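Local structure of AGR_C_1268p (Agrobacterium tumefaciens str. C58, 2GHS) at residues 65-68 / 73-76; 102-107 / 122-127; 184-189 / 206-211; 246-251 / 291-296. The protein probably binds one divalent metal cation and hydrolyses sugar lactones, as a regucalcin-like member of the SMP-30 gluconolactonase family. All coordinates share one frame; numbering follows the deposited sequence.

Contact 1 of 4, residues 65-68 / 73-76; sequences WFNI and LHEL
Trp65 and His74 grip each other through both of their backbone polar groups. The N of His74 gives its hydrogen to Trp65 O at 2.8 Å, with an N-H...O angle of 166°, while Trp65 N donates to His74 O at 3.0 Å and approaches from a little out of the carbonyl plane. The two residues thus form an antiparallel hydrogen-bonded pair, and the next, Phe66 with Leu73, is a non-hydrogen-bonded one. Both pairs belong to a beta hairpin, strands 62-67 and 72-77, the two inner strands of a four-stranded antiparallel blade of the beta-propeller. On the face carrying Trp65 and His74, the indole CG sits between backbone N and carbonyl carbon (chi1 64°), which swings the ring across to the partner strand. His74 CB lies over one face of the five-membered ring of Trp65, 3.6 Å from the centroid, a CH-pi contact. The imidazole runs almost parallel to the indole but barely overlaps it; its NE2 is held by Glu72, which also binds Asn67 ND2, and its ND1 by Lys83. Asn67 OD1 accepts from Leu50 N. Further along, Trp65 CZ3 meets Leu76 CB at 3.9 Å, so the broad indole spans two residues. On the other face Leu73 CD1 lies over the Phe66 ring, 4.1 Å from its centroid, another CH-pi contact, close to the predicted metal ligand Glu52.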
loop_
_atom_site.group_PDB
_atom_site.type_symbol
_atom_site.label_atom_id
_atom_site.label_comp_id
_atom_site.label_asym_id
_atom_site.label_seq_id
_atom_site.Cartn_x
_atom_site.Cartn_y
_atom_site.Cartn_z
ATOM N N TRP A 65 -6.595 3.572 -6.458
ATOM C CA TRP A 65 -5.181 3.155 -6.442
ATOM C C TRP A 65 -4.386 4.036 -7.382
ATOM O O TRP A 65 -4.966 4.886 -8.088
ATOM C CB TRP A 65 -5.007 1.669 -6.799
ATOM C CG TRP A 65 -5.413 1.275 -8.161
ATOM C CD1 TRP A 65 -4.630 1.272 -9.286
ATOM C CD2 TRP A 65 -6.689 0.777 -8.554
ATOM N NE1 TRP A 65 -5.360 0.813 -10.352
ATOM C CE2 TRP A 65 -6.624 0.496 -9.925
ATOM C CE3 TRP A 65 -7.891 0.546 -7.866
ATOM C CZ2 TRP A 65 -7.711 0.020 -10.638
ATOM C CZ3 TRP A 65 -8.979 0.048 -8.579
ATOM C CH2 TRP A 65 -8.874 -0.194 -9.952
ATOM N N PHE A 66 -3.065 3.858 -7.388
ATOM C CA PHE A 66 -2.232 4.630 -8.254
ATOM C C PHE A 66 -1.531 3.796 -9.312
ATOM O O PHE A 66 -1.274 2.620 -9.129
ATOM C CB PHE A 66 -1.147 5.366 -7.433
ATOM C CG PHE A 66 -1.683 6.341 -6.450
ATOM C CD1 PHE A 66 -2.009 5.925 -5.156
ATOM C CD2 PHE A 66 -1.822 7.664 -6.788
ATOM C CE1 PHE A 66 -2.508 6.841 -4.223
ATOM C CE2 PHE A 66 -2.327 8.581 -5.890
ATOM C CZ PHE A 66 -2.681 8.169 -4.606
ATOM N N ASN A 67 -1.207 4.459 -10.413
ATOM C CA ASN A 67 -0.209 3.981 -11.395
ATOM C C ASN A 67 0.982 4.906 -11.235
ATOM O O ASN A 67 1.013 5.963 -11.827
ATOM C CB ASN A 67 -0.777 4.008 -12.792
ATOM C CG ASN A 67 0.083 3.262 -13.802
ATOM O OD1 ASN A 67 1.052 2.621 -13.442
ATOM N ND2 ASN A 67 -0.298 3.340 -15.078
ATOM N N ILE A 68 1.906 4.518 -10.355
ATOM C CA ILE A 68 2.841 5.499 -9.771
ATOM C C ILE A 68 3.627 6.237 -10.851
ATOM O O ILE A 68 3.619 7.475 -10.919
ATOM C CB ILE A 68 3.843 4.860 -8.758
ATOM C CG1 ILE A 68 3.130 4.359 -7.514
ATOM C CG2 ILE A 68 4.916 5.928 -8.343
ATOM C CD1 ILE A 68 4.100 3.770 -6.503
ATOM N N LEU A 73 -4.170 8.533 -10.858
ATOM C CA LEU A 73 -4.986 8.102 -9.737
ATOM C C LEU A 73 -6.223 7.444 -10.357
ATOM O O LEU A 73 -6.996 8.109 -11.068
ATOM C CB LEU A 73 -5.431 9.310 -8.894
ATOM C CG LEU A 73 -6.452 9.095 -7.766
ATOM C CD1 LEU A 73 -5.978 8.102 -6.747
ATOM C CD2 LEU A 73 -6.740 10.413 -7.106
ATOM N N HIS A 74 -6.391 6.151 -10.071
ATOM C CA HIS A 74 -7.449 5.320 -10.618
ATOM C C HIS A 74 -8.572 5.187 -9.616
ATOM O O HIS A 74 -8.333 5.060 -8.428
ATOM C CB HIS A 74 -6.851 3.937 -10.950
ATOM C CG HIS A 74 -5.953 3.990 -12.125
ATOM N ND1 HIS A 74 -6.370 3.558 -13.368
ATOM C CD2 HIS A 74 -4.722 4.521 -12.304
ATOM C CE1 HIS A 74 -5.403 3.779 -14.247
ATOM N NE2 HIS A 74 -4.403 4.382 -13.633
ATOM N N GLU A 75 -9.791 5.237 -10.153
ATOM C CA GLU A 75 -11.025 5.236 -9.355
ATOM C C GLU A 75 -11.951 4.184 -9.977
ATOM O O GLU A 75 -12.190 4.213 -11.175
ATOM C CB GLU A 75 -11.681 6.608 -9.447
ATOM C CG GLU A 75 -12.962 6.744 -8.671
ATOM C CD GLU A 75 -13.657 8.093 -8.829
ATOM O OE1 GLU A 75 -13.177 8.970 -9.588
ATOM O OE2 GLU A 75 -14.707 8.275 -8.163
ATOM N N LEU A 76 -12.443 3.257 -9.141
ATOM C CA LEU A 76 -13.336 2.203 -9.570
ATOM C C LEU A 76 -14.517 2.135 -8.635
ATOM O O LEU A 76 -14.378 1.754 -7.479
ATOM C CB LEU A 76 -12.622 0.840 -9.567
ATOM C CG LEU A 76 -13.494 -0.363 -9.991
ATOM C CD1 LEU A 76 -13.986 -0.201 -11.415
ATOM C CD2 LEU A 76 -12.757 -1.678 -9.813
#

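Contact 2 of 4, residues 102-107 / 122-127; sequences KQLIAS and TLHAEL
Leu104 reaches His124 with a single methyl. Its CB leaves strand 102-107 without aiming at strand 121-125; CG then lies opposite the backbone N (chi1 176°) and carries the branch across, until CD1 stops 3.8 Å from His124 CD2. The two side chains cross at about a right angle, and the approach to the imidazole is oblique. Leu104 is on an inner strand of a four-stranded propeller blade and His124 on an outermost one, with strand 110-115 between them. A classic beta bulge sets His124 and Ala125 together opposite Leu111. The far nitrogen of the imidazole, NE2, is hydrogen-bonded to Tyr324 OH, and the tyrosine ring stands at about 90° to it, so histidine can offer a carbon to leucine while its polar end is satisfied by the C-terminal segment.

Farther on, Leu127 CD2 comes to 4.3 Å from Ser107 O. One water donates to Ser107 O and to Leu127 O, 2.8 Å from each. Two carbonyl oxygens are both acceptors and cannot bond directly, so the link between these segments depends on water as donor; the rest is light contact of leucine methyls with an imidazole carbon and a carbonyl oxygen.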
loop_
_atom_site.group_PDB
_atom_site.type_symbol
_atom_site.label_atom_id
_atom_site.label_comp_id
_atom_site.label_asym_id
_atom_site.label_seq_id
_atom_site.Cartn_x
_atom_site.Cartn_y
_atom_site.Cartn_z
ATOM N N LYS A 102 -12.766 15.708 0.631
ATOM C CA LYS A 102 -11.334 15.932 0.618
ATOM C C LYS A 102 -10.559 14.647 0.865
ATOM O O LYS A 102 -10.956 13.800 1.672
ATOM C CB LYS A 102 -10.933 16.958 1.681
ATOM C CG LYS A 102 -11.541 18.350 1.550
ATOM C CD LYS A 102 -10.727 19.218 0.590
ATOM N N GLN A 103 -9.429 14.539 0.177
ATOM C CA GLN A 103 -8.494 13.454 0.336
ATOM C C GLN A 103 -7.088 14.063 0.543
ATOM O O GLN A 103 -6.825 15.215 0.172
ATOM C CB GLN A 103 -8.446 12.615 -0.931
ATOM C CG GLN A 103 -9.752 11.923 -1.266
ATOM C CD GLN A 103 -9.809 11.404 -2.704
ATOM O OE1 GLN A 103 -9.258 12.014 -3.615
ATOM N NE2 GLN A 103 -10.480 10.278 -2.912
ATOM N N LEU A 104 -6.196 13.235 1.092
ATOM C CA LEU A 104 -4.740 13.521 1.225
ATOM C C LEU A 104 -3.984 12.570 0.289
ATOM O O LEU A 104 -4.274 11.377 0.259
ATOM C CB LEU A 104 -4.299 13.270 2.679
ATOM C CG LEU A 104 -2.795 13.439 2.943
ATOM C CD1 LEU A 104 -2.329 14.875 2.815
ATOM C CD2 LEU A 104 -2.413 12.873 4.285
ATOM N N ILE A 105 -3.109 13.130 -0.543
ATOM C CA ILE A 105 -2.292 12.316 -1.429
ATOM C C ILE A 105 -0.832 12.549 -1.089
ATOM O O ILE A 105 -0.383 13.706 -0.982
ATOM C CB ILE A 105 -2.509 12.699 -2.898
ATOM C CG1 ILE A 105 -3.884 12.214 -3.374
ATOM C CG2 ILE A 105 -1.400 12.110 -3.746
ATOM C CD1 ILE A 105 -4.212 12.626 -4.775
ATOM N N ALA A 106 -0.093 11.452 -0.904
ATOM C CA ALA A 106 1.359 11.501 -0.731
ATOM C C ALA A 106 1.970 11.316 -2.107
ATOM O O ALA A 106 1.592 10.436 -2.853
ATOM C CB ALA A 106 1.841 10.406 0.190
ATOM N N SER A 107 2.954 12.139 -2.420
ATOM C CA SER A 107 3.624 12.056 -3.684
ATOM C C SER A 107 5.114 12.316 -3.548
ATOM O O SER A 107 5.607 12.667 -2.456
ATOM C CB SER A 107 3.048 13.112 -4.615
ATOM O OG SER A 107 3.553 14.426 -4.354
ATOM N N THR A 122 -3.794 20.977 -3.664
ATOM C CA THR A 122 -3.207 22.104 -2.924
ATOM C C THR A 122 -2.142 21.542 -1.970
ATOM O O THR A 122 -2.432 20.578 -1.242
ATOM C CB THR A 122 -4.295 22.807 -2.076
ATOM O OG1 THR A 122 -5.461 23.109 -2.869
ATOM C CG2 THR A 122 -3.762 24.077 -1.475
ATOM N N LEU A 123 -0.920 22.103 -1.960
ATOM C CA LEU A 123 0.098 21.619 -1.019
ATOM C C LEU A 123 -0.378 21.670 0.441
ATOM O O LEU A 123 -0.934 22.698 0.893
ATOM C CB LEU A 123 1.407 22.400 -1.139
ATOM C CG LEU A 123 2.556 21.907 -0.261
ATOM C CD1 LEU A 123 3.143 20.609 -0.768
ATOM C CD2 LEU A 123 3.575 23.010 -0.244
ATOM N N HIS A 124 -0.178 20.571 1.164
ATOM C CA HIS A 124 -0.506 20.426 2.589
ATOM C C HIS A 124 0.755 20.498 3.453
ATOM O O HIS A 124 0.806 21.203 4.467
ATOM C CB HIS A 124 -1.216 19.085 2.804
ATOM C CG HIS A 124 -1.480 18.744 4.236
ATOM N ND1 HIS A 124 -2.265 19.534 5.051
ATOM C CD2 HIS A 124 -1.079 17.696 4.994
ATOM C CE1 HIS A 124 -2.316 18.984 6.259
ATOM N NE2 HIS A 124 -1.620 17.859 6.245
ATOM N N ALA A 125 1.766 19.748 3.041
ATOM C CA ALA A 125 3.044 19.758 3.717
ATOM C C ALA A 125 4.138 19.279 2.776
ATOM O O ALA A 125 3.911 18.423 1.949
ATOM C CB ALA A 125 2.970 18.862 4.961
ATOM N N GLU A 126 5.340 19.818 2.934
ATOM C CA GLU A 126 6.485 19.330 2.160
ATOM C C GLU A 126 6.842 17.891 2.621
ATOM O O GLU A 126 6.661 17.541 3.780
ATOM C CB GLU A 126 7.673 20.322 2.224
ATOM C CG GLU A 126 7.346 21.617 1.428
ATOM C CD GLU A 126 8.476 22.630 1.260
ATOM O OE1 GLU A 126 9.587 22.391 1.766
ATOM O OE2 GLU A 126 8.219 23.671 0.584
ATOM N N LEU A 127 7.343 17.052 1.716
ATOM C CA LEU A 127 7.813 15.719 2.061
ATOM C C LEU A 127 8.900 15.425 1.066
ATOM O O LEU A 127 8.602 15.151 -0.120
ATOM C CB LEU A 127 6.687 14.677 1.931
ATOM C CG LEU A 127 7.017 13.220 2.288
ATOM C CD1 LEU A 127 7.289 13.124 3.748
ATOM C CD2 LEU A 127 5.857 12.332 1.826
HETATM O O HOH W 1 8.095 12.616 -1.205
#

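Contact 3 of 4, residues 184-189 / 206-211; sequences ICFSPD and VPLDAR
Phe186 and Leu208 pack together where two strands of one antiparallel propeller sheet, 170-186 and 202-207, run out into loops, with strand 192-197 lying between them. The apolar part of the contact is one methyl against one ring: Leu208 CD1 is 3.8 Å from Phe186 CD1 and 4.0 Å from Phe186 CE1. The side chains cross at about a right angle. The Phe186 CG stands opposite its carbonyl carbon (chi1 -55°), which turns the ring from the strand toward the leucine. A large flat ring suits this place because it has several neighbours: Trp148 and His142 also meet it edge-to-face, and Leu208 touches both of those residues as well.

Polar groups work mainly within each loop. Asp209 OD1 accepts from Arg211 N at 2.9 Å, an Asx turn, with the N-H arriving from above the carboxylate plane. A short acidic side chain is well placed to bend the chain here, just as the 206-211 segment leaves its strand. In the other loop Asp189 OD1 is hydrogen-bonded to Thr191 OG1, and Ser187 OG to Thr192 N.

Between the loops, alanine brings only its methyl to the other side: Ala210 CB rests 3.6 Å from Asp189 O.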
loop_
_atom_site.group_PDB
_atom_site.type_symbol
_atom_site.label_atom_id
_atom_site.label_comp_id
_atom_site.label_asym_id
_atom_site.label_seq_id
_atom_site.Cartn_x
_atom_site.Cartn_y
_atom_site.Cartn_z
ATOM N N ILE A 184 3.836 -1.479 5.302
ATOM C CA ILE A 184 3.352 -0.643 6.407
ATOM C C ILE A 184 1.905 -0.958 6.741
ATOM O O ILE A 184 0.998 -0.889 5.882
ATOM C CB ILE A 184 3.532 0.846 6.080
ATOM C CG1 ILE A 184 5.032 1.191 5.898
ATOM C CG2 ILE A 184 2.942 1.680 7.179
ATOM C CD1 ILE A 184 5.209 2.609 5.367
ATOM N N CYS A 185 1.689 -1.376 7.988
ATOM C CA CYS A 185 0.347 -1.629 8.471
ATOM C C CYS A 185 0.367 -1.714 9.987
ATOM O O CYS A 185 1.409 -1.599 10.613
ATOM C CB CYS A 185 -0.237 -2.923 7.855
ATOM S SG CYS A 185 0.675 -4.398 8.213
ATOM N N PHE A 186 -0.803 -1.850 10.588
ATOM C CA PHE A 186 -0.965 -1.703 12.017
ATOM C C PHE A 186 -1.861 -2.775 12.630
ATOM O O PHE A 186 -2.799 -3.246 12.007
ATOM C CB PHE A 186 -1.547 -0.309 12.360
ATOM C CG PHE A 186 -0.731 0.797 11.780
ATOM C CD1 PHE A 186 0.471 1.170 12.350
ATOM C CD2 PHE A 186 -1.151 1.436 10.635
ATOM C CE1 PHE A 186 1.255 2.168 11.746
ATOM C CE2 PHE A 186 -0.404 2.427 10.017
ATOM C CZ PHE A 186 0.820 2.801 10.563
ATOM N N SER A 187 -1.585 -3.135 13.874
ATOM C CA SER A 187 -2.389 -4.107 14.596
ATOM C C SER A 187 -3.784 -3.574 14.885
ATOM O O SER A 187 -4.002 -2.342 14.848
ATOM C CB SER A 187 -1.670 -4.481 15.881
ATOM O OG SER A 187 -1.665 -3.408 16.793
ATOM N N PRO A 188 -4.729 -4.465 15.223
ATOM C CA PRO A 188 -6.100 -4.035 15.426
ATOM C C PRO A 188 -6.304 -2.958 16.475
ATOM O O PRO A 188 -7.142 -2.088 16.292
ATOM C CB PRO A 188 -6.822 -5.330 15.833
ATOM C CG PRO A 188 -6.058 -6.398 15.127
ATOM C CD PRO A 188 -4.606 -5.946 15.315
ATOM N N ASP A 189 -5.492 -2.946 17.531
ATOM C CA ASP A 189 -5.674 -1.910 18.537
ATOM C C ASP A 189 -4.787 -0.701 18.346
ATOM O O ASP A 189 -4.822 0.187 19.185
ATOM C CB ASP A 189 -5.570 -2.487 19.919
ATOM C CG ASP A 189 -4.205 -2.975 20.272
ATOM O OD1 ASP A 189 -3.247 -2.863 19.490
ATOM O OD2 ASP A 189 -4.109 -3.553 21.388
ATOM N N VAL A 206 6.913 -2.700 15.645
ATOM C CA VAL A 206 7.255 -1.508 16.397
ATOM C C VAL A 206 6.136 -1.233 17.442
ATOM O O VAL A 206 4.988 -1.059 17.095
ATOM C CB VAL A 206 7.352 -0.264 15.445
ATOM C CG1 VAL A 206 7.897 0.960 16.206
ATOM C CG2 VAL A 206 8.206 -0.553 14.266
ATOM N N PRO A 207 6.476 -1.167 18.747
ATOM C CA PRO A 207 5.466 -0.786 19.715
ATOM C C PRO A 207 5.144 0.690 19.608
ATOM O O PRO A 207 6.062 1.503 19.411
ATOM C CB PRO A 207 6.131 -1.151 21.059
ATOM C CG PRO A 207 7.526 -1.156 20.818
ATOM C CD PRO A 207 7.763 -1.448 19.376
ATOM N N LEU A 208 3.838 1.003 19.613
ATOM C CA LEU A 208 3.349 2.354 19.393
ATOM C C LEU A 208 2.459 2.801 20.516
ATOM O O LEU A 208 1.857 1.993 21.211
ATOM C CB LEU A 208 2.487 2.430 18.112
ATOM C CG LEU A 208 3.013 1.812 16.826
ATOM C CD1 LEU A 208 2.044 2.004 15.688
ATOM C CD2 LEU A 208 4.375 2.406 16.522
ATOM N N ASP A 209 2.399 4.123 20.669
ATOM C CA ASP A 209 1.342 4.855 21.397
ATOM C C ASP A 209 0.117 4.886 20.500
ATOM O O ASP A 209 0.116 5.541 19.413
ATOM C CB ASP A 209 1.855 6.277 21.698
ATOM C CG ASP A 209 0.880 7.134 22.504
ATOM O OD1 ASP A 209 -0.332 6.788 22.559
ATOM O OD2 ASP A 209 1.337 8.209 23.022
ATOM N N ALA A 210 -0.921 4.162 20.892
ATOM C CA ALA A 210 -2.132 4.075 20.047
ATOM C C ALA A 210 -2.794 5.426 19.830
ATOM O O ALA A 210 -3.504 5.594 18.827
ATOM C CB ALA A 210 -3.155 3.066 20.580
ATOM N N ARG A 211 -2.557 6.386 20.720
ATOM C CA ARG A 211 -3.234 7.690 20.619
ATOM C C ARG A 211 -2.587 8.626 19.572
ATOM O O ARG A 211 -3.226 9.599 19.128
ATOM C CB ARG A 211 -3.250 8.415 21.959
ATOM C CG ARG A 211 -4.205 7.800 22.962
ATOM C CD ARG A 211 -4.387 8.680 24.183
ATOM N NE ARG A 211 -5.162 9.905 23.883
ATOM C CZ ARG A 211 -5.171 11.006 24.643
ATOM N NH1 ARG A 211 -4.425 11.084 25.740
ATOM N NH2 ARG A 211 -5.909 12.055 24.292
#

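Contact 4 of 4, residues 246-251 / 291-296; sequences ARWGEG and AREHLD
Trp248 contributes by far the largest share of this contact, and it does so with the far end of its indole. With CG opposite the backbone N (chi1 174°), the ring extends from the end of strand 243-248 toward the loop after strand 285-290. There the six-membered ring meets Ala291 CB, 3.6 Å from Trp248 CZ3 and 3.7 Å from Trp248 CH2. The approach is oblique, and the small alanine lets the backbone of the loop come close to the bulky ring.

Glu293 is the third partner. Its chain is extended beyond CG and brings OE1 to 3.7 Å from Trp248 CH2. The carboxylate and indole planes are 82° apart, nearly perpendicular. Here a carboxylate oxygen meets an aromatic carbon, again obliquely and without a hydrogen bond.

Each segment bends in a type II beta turn, from Arg247 to Glu250 and from Arg292 to Leu295. Glycine suits position 249, since at its backbone angles a CB would collide with the preceding carbonyl O. Gln272 touches Trp248 and is hydrogen-bonded through NE2 to Glu293 O, tying the loop down beside the ring.

Trp248 also touches Asp233, the predicted proton donor/acceptor, and Glu293 lies near the predicted substrate-binding Arg135; loops from two neighbouring blades thus probably help to wall the substrate pocket, as expected at the mouth of a beta-propeller.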
loop_
_atom_site.group_PDB
_atom_site.type_symbol
_atom_site.label_atom_id
_atom_site.label_comp_id
_atom_site.label_asym_id
_atom_site.label_seq_id
_atom_site.Cartn_x
_atom_site.Cartn_y
_atom_site.Cartn_z
ATOM N N ALA A 246 1.605 -8.728 -0.025
ATOM C CA ALA A 246 1.847 -8.964 -1.447
ATOM C C ALA A 246 3.331 -9.286 -1.640
ATOM O O ALA A 246 4.192 -8.552 -1.164
ATOM C CB ALA A 246 1.464 -7.748 -2.264
ATOM N N ARG A 247 3.631 -10.376 -2.334
ATOM C CA ARG A 247 5.002 -10.828 -2.516
ATOM C C ARG A 247 5.380 -10.604 -3.976
ATOM O O ARG A 247 4.923 -11.321 -4.869
ATOM C CB ARG A 247 5.149 -12.313 -2.138
ATOM C CG ARG A 247 6.571 -12.869 -2.174
ATOM C CD ARG A 247 7.151 -12.847 -0.825
ATOM N NE ARG A 247 8.547 -13.228 -0.661
ATOM C CZ ARG A 247 9.139 -13.180 0.524
ATOM N NH1 ARG A 247 8.397 -12.909 1.592
ATOM N NH2 ARG A 247 10.414 -13.476 0.663
ATOM N N TRP A 248 6.188 -9.573 -4.224
ATOM C CA TRP A 248 6.589 -9.254 -5.579
ATOM C C TRP A 248 7.440 -10.361 -6.183
ATOM O O TRP A 248 8.426 -10.782 -5.585
ATOM C CB TRP A 248 7.379 -7.963 -5.580
ATOM C CG TRP A 248 7.988 -7.543 -6.884
ATOM C CD1 TRP A 248 9.071 -8.095 -7.507
ATOM C CD2 TRP A 248 7.591 -6.423 -7.686
ATOM N NE1 TRP A 248 9.354 -7.393 -8.680
ATOM C CE2 TRP A 248 8.462 -6.366 -8.802
ATOM C CE3 TRP A 248 6.599 -5.460 -7.567
ATOM C CZ2 TRP A 248 8.365 -5.367 -9.780
ATOM C CZ3 TRP A 248 6.508 -4.451 -8.549
ATOM C CH2 TRP A 248 7.372 -4.428 -9.646
ATOM N N GLY A 249 7.015 -10.811 -7.358
ATOM C CA GLY A 249 7.695 -11.811 -8.124
ATOM C C GLY A 249 7.130 -13.189 -7.974
ATOM O O GLY A 249 7.520 -14.093 -8.716
ATOM N N GLU A 250 6.224 -13.379 -7.015
ATOM C CA GLU A 250 5.700 -14.680 -6.692
ATOM C C GLU A 250 4.196 -14.815 -6.979
ATOM O O GLU A 250 3.636 -15.902 -6.750
ATOM C CB GLU A 250 5.958 -14.970 -5.197
ATOM C CG GLU A 250 7.426 -15.246 -4.958
ATOM C CD GLU A 250 7.810 -16.622 -5.469
ATOM O OE1 GLU A 250 7.493 -17.619 -4.794
ATOM O OE2 GLU A 250 8.397 -16.716 -6.548
ATOM N N GLY A 251 3.551 -13.750 -7.474
ATOM C CA GLY A 251 2.106 -13.788 -7.799
ATOM C C GLY A 251 1.307 -14.331 -6.621
ATOM O O GLY A 251 0.597 -15.363 -6.719
ATOM N N ALA A 291 1.977 -5.154 -11.097
ATOM C CA ALA A 291 2.819 -4.281 -11.932
ATOM C C ALA A 291 3.342 -4.995 -13.177
ATOM O O ALA A 291 3.517 -6.216 -13.193
ATOM C CB ALA A 291 4.031 -3.751 -11.106
ATOM N N ARG A 292 3.609 -4.196 -14.225
ATOM C CA ARG A 292 4.348 -4.625 -15.414
ATOM C C ARG A 292 5.789 -4.099 -15.439
ATOM O O ARG A 292 6.558 -4.424 -16.343
ATOM C CB ARG A 292 3.651 -4.124 -16.682
ATOM C CG ARG A 292 2.478 -4.937 -17.047
ATOM C CD ARG A 292 1.904 -4.607 -18.427
ATOM N NE ARG A 292 0.886 -5.624 -18.678
ATOM C CZ ARG A 292 0.236 -5.825 -19.812
ATOM N NH1 ARG A 292 0.467 -5.070 -20.877
ATOM N NH2 ARG A 292 -0.657 -6.803 -19.863
ATOM N N GLU A 293 6.138 -3.249 -14.475
ATOM C CA GLU A 293 7.441 -2.557 -14.479
ATOM C C GLU A 293 8.591 -3.550 -14.658
ATOM O O GLU A 293 8.641 -4.582 -13.991
ATOM C CB GLU A 293 7.626 -1.757 -13.179
ATOM C CG GLU A 293 8.897 -0.880 -13.076
ATOM C CD GLU A 293 9.212 -0.480 -11.627
ATOM O OE1 GLU A 293 8.732 -1.154 -10.693
ATOM O OE2 GLU A 293 9.959 0.499 -11.412
ATOM N N HIS A 294 9.487 -3.219 -15.585
ATOM C CA HIS A 294 10.705 -3.973 -15.876
ATOM C C HIS A 294 10.494 -5.222 -16.726
ATOM O O HIS A 294 11.450 -5.726 -17.289
ATOM C CB HIS A 294 11.442 -4.370 -14.593
ATOM C CG HIS A 294 11.834 -3.213 -13.728
ATOM N ND1 HIS A 294 11.605 -3.193 -12.366
ATOM C CD2 HIS A 294 12.442 -2.038 -14.029
ATOM C CE1 HIS A 294 12.063 -2.055 -11.866
ATOM N NE2 HIS A 294 12.571 -1.335 -12.854
ATOM N N LEU A 295 9.275 -5.730 -16.828
ATOM C CA LEU A 295 9.023 -6.975 -17.555
ATOM C C LEU A 295 9.221 -6.786 -19.046
ATOM O O LEU A 295 8.727 -5.819 -19.624
ATOM C CB LEU A 295 7.588 -7.447 -17.322
ATOM C CG LEU A 295 7.230 -7.961 -15.936
ATOM C CD1 LEU A 295 5.773 -8.410 -15.906
ATOM C CD2 LEU A 295 8.161 -9.108 -15.558
ATOM N N ASP A 296 9.924 -7.723 -19.681
ATOM C CA ASP A 296 10.149 -7.641 -21.124
ATOM C C ASP A 296 8.886 -8.029 -21.890
ATOM O O ASP A 296 7.899 -8.500 -21.303
ATOM C CB ASP A 296 11.422 -8.412 -21.575
ATOM C CG ASP A 296 11.185 -9.912 -21.914
ATOM O OD1 ASP A 296 10.240 -10.559 -21.425
ATOM O OD2 ASP A 296 12.014 -10.460 -22.687
#

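Overall arrangement
The four contacts follow one another along the chain, each closing before the next opens, and are spread round a beta-propeller. Contact 1 lies in the sheet that begins with strand 51-57 and contact 2 in the one that begins with strand 92-99; their centres are about 16 Å apart and they touch, Ile105 packing on Leu73 and Phe66 where the two blades meet. Contact 3 belongs to the continuous run of strands from 134-141 to 220-224, its centre about 26 Å from that of contact 1 and across the chain's centre. Contact 4 joins the sheet holding strand 243-248 to the loop beyond strand 285-290. The centres of contacts 1 and 4 are about 17 Å apart. Contacts 1, 2 and 4 approach the predicted metal and substrate residues, whereas contact 3 lies away from them.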